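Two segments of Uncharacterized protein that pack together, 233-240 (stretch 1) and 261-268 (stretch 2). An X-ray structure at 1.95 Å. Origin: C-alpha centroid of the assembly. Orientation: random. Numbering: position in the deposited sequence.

Stretch 1 (233-240) IFYNQPIR
Stretch 2, residues 261-268: YNTDIYYG

Stretch 1 is an extended segment without regular secondary structure. Stretch 2 starts as the end of a strand at 261-262 and continues as loop. From 234 to 239 and from 262 to 267 the chains run roughly antiparallel, 158° apart, with F234 nearest Y266 (CA to CA 7.7 Å), N236 nearest D264 (CA to CA 7.5 Å) and I239 nearest N262 (CA to CA 7.0 Å). At these spacings side chains fill the gap, burying 390 Å² in all.

I233 (phi/psi -75/-42, chi1 t) makes no contact. The chain then opens out at F234 (-82/149, chi1 m, chi2 -42°), whose CA-to-CB bond points toward stretch 2. Its flat, apolar ring suits a surface made by two tyrosines: CB of Y266 lies over one face, 4.0 Å from the ring centroid and 10° off the normal, a CH-pi contact. The two rings meet obliquely, centroids 5.1 Å apart and planes at 52°, with F234 CD1 3.6 Å from Y266 CD1. F234 CE1 also packs 4.0 Å from Y267 CB; Y267 (-52/132, chi1 t) starts toward stretch 1, but its end leads away. G268 follows at 82/-2, where a CB would jam against the preceding carbonyl oxygen.

Y235 (-116/137, chi1 t) points away and contributes its backbone: Y266 OH donates a hydrogen bond to Y235 O at 2.6 Å, the carbonyl lying near the plane of the tyrosine ring at its edge. Y266 (-125/162, chi1 m, chi2 -97°) thus serves the contact with both its apolar ring and its polar tip. The Y235 hydroxyl reaches ahead along its own stretch, Y235 OH donating to Q237 OE1 at 2.7 Å.

N236 (-136/155, chi1 t, chi2 65°) starts sideways but brings its end nearer. N236 OD1 is 3.3 Å from D264 OD1; both are acceptors, so no hydrogen bond joins them. D264 adopts 50/29, a left-handed backbone conformation, with chi1 t.

Q237 (-151/156, chi1 p, chi2 t) is buried, and its amide suits a polar pocket. Q237 NE2 donates to water 1 at 3.2 Å; the water donates to P238 O at 2.9 Å and accepts a weak bond from N262 ND2 at 3.3 Å, bridging the stretches. P238 (-64/146) points away.

I239 (-66/130, chi1 m) lays aliphatic carbon beside the asparagine amide, I239 CG1 lying 3.9 Å from N262 CG. N262 (-82/128, chi1 t, chi2 -74°) points toward stretch 1. R240 (-90/143, chi1 m) ends the segment without direct contact.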

ATOM      1  N   ILE A 233      11.743  -6.568  -4.032  1.00 38.57           N
ATOM      2  CA  ILE A 233      10.367  -6.214  -3.728  1.00 38.81           C
ATOM      3  C   ILE A 233       9.731  -7.164  -2.689  1.00 38.18           C
ATOM      4  O   ILE A 233       9.023  -6.711  -1.783  1.00 40.09           O
ATOM      5  CB  ILE A 233       9.467  -6.041  -4.984  1.00 38.38           C
ATOM      6  CG1 ILE A 233       8.055  -5.647  -4.518  1.00 41.22           C
ATOM      7  CG2 ILE A 233       9.435  -7.295  -5.829  1.00 39.35           C
ATOM      8  CD1 ILE A 233       7.480  -4.384  -5.064  1.00 35.18           C
ATOM      9  N   PHE A 234       9.978  -8.460  -2.818  1.00 35.80           N
ATOM     10  CA  PHE A 234       9.256  -9.430  -2.017  1.00 34.66           C
ATOM     11  C   PHE A 234       9.903  -9.536  -0.648  1.00 34.72           C
ATOM     12  O   PHE A 234      11.127  -9.344  -0.508  1.00 33.88           O
ATOM     13  CB  PHE A 234       9.216 -10.810  -2.690  1.00 33.77           C
ATOM     14  CG  PHE A 234       8.432 -10.842  -3.978  1.00 33.61           C
ATOM     15  CD1 PHE A 234       7.219 -10.168  -4.103  1.00 31.52           C
ATOM     16  CD2 PHE A 234       8.908 -11.558  -5.067  1.00 35.56           C
ATOM     17  CE1 PHE A 234       6.478 -10.202  -5.314  1.00 32.40           C
ATOM     18  CE2 PHE A 234       8.169 -11.606  -6.286  1.00 36.11           C
ATOM     19  CZ  PHE A 234       6.951 -10.924  -6.393  1.00 31.45           C
ATOM     20  N   TYR A 235       9.088  -9.835   0.359  1.00 34.41           N
ATOM     21  CA  TYR A 235       9.638 -10.208   1.666  1.00 35.14           C
ATOM     22  C   TYR A 235       9.244 -11.655   1.954  1.00 35.50           C
ATOM     23  O   TYR A 235       8.099 -12.053   1.734  1.00 34.05           O
ATOM     24  CB  TYR A 235       9.137  -9.299   2.793  1.00 35.34           C
ATOM     25  CG  TYR A 235       9.494  -9.802   4.189  1.00 36.78           C
ATOM     26  CD1 TYR A 235      10.697  -9.419   4.817  1.00 36.97           C
ATOM     27  CD2 TYR A 235       8.642 -10.674   4.873  1.00 36.98           C
ATOM     28  CE1 TYR A 235      11.030  -9.881   6.104  1.00 36.68           C
ATOM     29  CE2 TYR A 235       8.967 -11.144   6.162  1.00 36.97           C
ATOM     30  CZ  TYR A 235      10.150 -10.746   6.764  1.00 37.80           C
ATOM     31  OH  TYR A 235      10.422 -11.222   8.031  1.00 38.14           O
ATOM     32  N   ASN A 236      10.213 -12.408   2.470  1.00 36.12           N
ATOM     33  CA  ASN A 236      10.023 -13.789   2.884  1.00 38.18           C
ATOM     34  C   ASN A 236      10.702 -14.034   4.248  1.00 37.98           C
ATOM     35  O   ASN A 236      11.657 -13.337   4.627  1.00 37.62           O
ATOM     36  CB  ASN A 236      10.607 -14.722   1.797  1.00 40.24           C
ATOM     37  CG  ASN A 236      10.485 -16.185   2.156  1.00 44.83           C
ATOM     38  OD1 ASN A 236       9.366 -16.717   2.251  1.00 51.17           O
ATOM     39  ND2 ASN A 236      11.636 -16.851   2.381  1.00 48.30           N
ATOM     40  N   GLN A 237      10.220 -15.025   4.981  1.00 38.36           N
ATOM     41  CA  GLN A 237      10.846 -15.399   6.255  1.00 39.49           C
ATOM     42  C   GLN A 237      10.603 -16.875   6.473  1.00 40.48           C
ATOM     43  O   GLN A 237       9.647 -17.425   5.902  1.00 41.03           O
ATOM     44  CB  GLN A 237      10.235 -14.601   7.402  1.00 39.48           C
ATOM     45  CG  GLN A 237       8.722 -14.704   7.489  1.00 37.01           C
ATOM     46  CD  GLN A 237       8.174 -13.983   8.719  1.00 37.42           C
ATOM     47  OE1 GLN A 237       8.719 -12.964   9.152  1.00 38.48           O
ATOM     48  NE2 GLN A 237       7.097 -14.516   9.282  1.00 36.11           N
ATOM     49  N   PRO A 238      11.453 -17.533   7.279  1.00 41.09           N
ATOM     50  CA  PRO A 238      11.208 -18.948   7.541  1.00 41.26           C
ATOM     51  C   PRO A 238       9.895 -19.207   8.276  1.00 41.67           C
ATOM     52  O   PRO A 238       9.451 -18.371   9.098  1.00 40.35           O
ATOM     53  CB  PRO A 238      12.390 -19.354   8.429  1.00 41.34           C
ATOM     54  CG  PRO A 238      13.407 -18.302   8.231  1.00 41.95           C
ATOM     55  CD  PRO A 238      12.660 -17.053   7.976  1.00 41.56           C
ATOM     56  N   ILE A 239       9.281 -20.347   7.948  1.00 42.15           N
ATOM     57  CA  ILE A 239       8.210 -20.938   8.740  1.00 42.75           C
ATOM     58  C   ILE A 239       8.782 -21.388  10.096  1.00 43.35           C
ATOM     59  O   ILE A 239       9.819 -22.058  10.139  1.00 43.06           O
ATOM     60  CB  ILE A 239       7.578 -22.130   8.003  1.00 42.61           C
ATOM     61  CG1 ILE A 239       6.808 -21.635   6.773  1.00 43.06           C
ATOM     62  CG2 ILE A 239       6.602 -22.868   8.891  1.00 42.30           C
ATOM     63  CD1 ILE A 239       7.082 -22.442   5.538  1.00 44.58           C
ATOM     64  N   ARG A 240       8.115 -20.986  11.176  1.00 43.75           N
ATOM     65  CA  ARG A 240       8.416 -21.424  12.537  1.00 45.02           C
ATOM     66  C   ARG A 240       7.591 -22.683  12.826  1.00 44.61           C
ATOM     67  O   ARG A 240       6.425 -22.792  12.419  1.00 43.35           O
ATOM     68  CB  ARG A 240       8.011 -20.348  13.561  1.00 45.61           C
ATOM     69  CG  ARG A 240       8.739 -18.981  13.508  1.00 47.86           C
ATOM     70  CD  ARG A 240       7.753 -17.812  13.878  1.00 47.93           C
ATOM     71  NE  ARG A 240       7.166 -17.165  12.697  1.00 53.94           N
ATOM     72  CZ  ARG A 240       6.172 -16.262  12.703  1.00 55.48           C
ATOM     73  NH1 ARG A 240       5.742 -15.771  11.550  1.00 56.51           N
ATOM     74  NH2 ARG A 240       5.583 -15.857  13.834  1.00 56.11           N
ATOM     75  N   TYR A 261      -1.114 -16.504   8.740  1.00 30.34           N
ATOM     76  CA  TYR A 261      -0.606 -17.712   8.131  1.00 30.03           C
ATOM     77  C   TYR A 261       0.452 -17.376   7.101  1.00 30.54           C
ATOM     78  O   TYR A 261       0.305 -16.385   6.385  1.00 31.06           O
ATOM     79  CB  TYR A 261      -1.731 -18.372   7.342  1.00 30.81           C
ATOM     80  CG  TYR A 261      -2.959 -18.792   8.108  1.00 32.53           C
ATOM     81  CD1 TYR A 261      -3.142 -20.114   8.501  1.00 32.22           C
ATOM     82  CD2 TYR A 261      -3.974 -17.876   8.373  1.00 33.22           C
ATOM     83  CE1 TYR A 261      -4.294 -20.500   9.183  1.00 31.01           C
ATOM     84  CE2 TYR A 261      -5.141 -18.253   9.032  1.00 32.91           C
ATOM     85  CZ  TYR A 261      -5.290 -19.561   9.421  1.00 33.59           C
ATOM     86  OH  TYR A 261      -6.451 -19.913  10.056  1.00 34.71           O
ATOM     87  N   ASN A 262       1.495 -18.199   7.006  1.00 30.09           N
ATOM     88  CA  ASN A 262       2.466 -18.095   5.919  1.00 31.50           C
ATOM     89  C   ASN A 262       1.856 -18.814   4.698  1.00 31.75           C
ATOM     90  O   ASN A 262       1.396 -19.964   4.808  1.00 31.29           O
ATOM     91  CB  ASN A 262       3.790 -18.752   6.344  1.00 31.29           C
ATOM     92  CG  ASN A 262       4.884 -18.645   5.282  1.00 31.83           C
ATOM     93  OD1 ASN A 262       4.856 -19.332   4.273  1.00 35.07           O
ATOM     94  ND2 ASN A 262       5.858 -17.810   5.534  1.00 33.70           N
ATOM     95  N   THR A 263       1.821 -18.141   3.562  1.00 31.14           N
ATOM     96  CA  THR A 263       1.344 -18.773   2.343  1.00 31.60           C
ATOM     97  C   THR A 263       2.488 -19.146   1.429  1.00 32.99           C
ATOM     98  O   THR A 263       2.326 -20.021   0.581  1.00 33.26           O
ATOM     99  CB  THR A 263       0.430 -17.836   1.532  1.00 30.78           C
ATOM    100  OG1 THR A 263       1.209 -16.700   1.126  1.00 33.19           O
ATOM    101  CG2 THR A 263      -0.788 -17.358   2.358  1.00 31.92           C
ATOM    102  N   ASP A 264       3.613 -18.449   1.570  1.00 32.55           N
ATOM    103  CA  ASP A 264       4.703 -18.524   0.613  1.00 34.62           C
ATOM    104  C   ASP A 264       4.237 -18.338  -0.864  1.00 33.79           C
ATOM    105  O   ASP A 264       4.850 -18.876  -1.767  1.00 33.21           O
ATOM    106  CB  ASP A 264       5.435 -19.863   0.818  1.00 35.46           C
ATOM    107  CG  ASP A 264       6.842 -19.868   0.243  1.00 41.96           C
ATOM    108  OD1 ASP A 264       7.585 -18.860   0.429  1.00 47.86           O
ATOM    109  OD2 ASP A 264       7.204 -20.902  -0.379  1.00 45.28           O
ATOM    110  N   ILE A 265       3.154 -17.586  -1.107  1.00 32.97           N
ATOM    111  CA  ILE A 265       2.698 -17.351  -2.478  1.00 31.84           C
ATOM    112  C   ILE A 265       2.770 -15.863  -2.826  1.00 31.61           C
ATOM    113  O   ILE A 265       2.233 -15.026  -2.103  1.00 31.50           O
ATOM    114  CB  ILE A 265       1.264 -17.881  -2.720  1.00 31.44           C
ATOM    115  CG1 ILE A 265       1.214 -19.423  -2.567  1.00 32.03           C
ATOM    116  CG2 ILE A 265       0.755 -17.474  -4.113  1.00 31.03           C
ATOM    117  CD1 ILE A 265      -0.216 -19.925  -2.341  1.00 31.38           C
ATOM    118  N   TYR A 266       3.394 -15.557  -3.965  1.00 30.82           N
ATOM    119  CA  TYR A 266       3.710 -14.168  -4.330  1.00 31.05           C
ATOM    120  C   TYR A 266       3.147 -13.800  -5.671  1.00 30.28           C
ATOM    121  O   TYR A 266       2.794 -14.671  -6.474  1.00 30.66           O
ATOM    122  CB  TYR A 266       5.229 -13.920  -4.306  1.00 30.17           C
ATOM    123  CG  TYR A 266       5.773 -14.040  -2.892  1.00 31.87           C
ATOM    124  CD1 TYR A 266       5.974 -12.907  -2.109  1.00 32.53           C
ATOM    125  CD2 TYR A 266       6.044 -15.288  -2.332  1.00 32.34           C
ATOM    126  CE1 TYR A 266       6.435 -13.010  -0.800  1.00 33.41           C
ATOM    127  CE2 TYR A 266       6.514 -15.411  -1.016  1.00 32.07           C
ATOM    128  CZ  TYR A 266       6.704 -14.274  -0.263  1.00 33.33           C
ATOM    129  OH  TYR A 266       7.161 -14.374   1.030  1.00 32.87           O
ATOM    130  N   TYR A 267       3.058 -12.499  -5.905  1.00 30.34           N
ATOM    131  CA  TYR A 267       2.623 -11.952  -7.168  1.00 30.95           C
ATOM    132  C   TYR A 267       3.468 -12.616  -8.263  1.00 30.47           C
ATOM    133  O   TYR A 267       4.678 -12.697  -8.129  1.00 29.62           O
ATOM    134  CB  TYR A 267       2.897 -10.460  -7.149  1.00 31.65           C
ATOM    135  CG  TYR A 267       2.367  -9.697  -8.313  1.00 33.50           C
ATOM    136  CD1 TYR A 267       1.060  -9.205  -8.318  1.00 34.41           C
ATOM    137  CD2 TYR A 267       3.183  -9.443  -9.407  1.00 35.73           C
ATOM    138  CE1 TYR A 267       0.584  -8.460  -9.409  1.00 37.65           C
ATOM    139  CE2 TYR A 267       2.744  -8.711 -10.493  1.00 37.85           C
ATOM    140  CZ  TYR A 267       1.443  -8.223 -10.502  1.00 36.18           C
ATOM    141  OH  TYR A 267       1.063  -7.477 -11.592  1.00 34.72           O
ATOM    142  N   GLY A 268       2.828 -13.103  -9.316  1.00 31.20           N
ATOM    143  CA  GLY A 268       3.550 -13.792 -10.387  1.00 30.91           C
ATOM    144  C   GLY A 268       3.905 -15.266 -10.168  1.00 32.09           C
ATOM    145  O   GLY A 268       4.480 -15.905 -11.058  1.00 32.15           O
TER
HETATM  146  O   HOH W   1       6.696 -17.669   8.769  1.00 33.39           O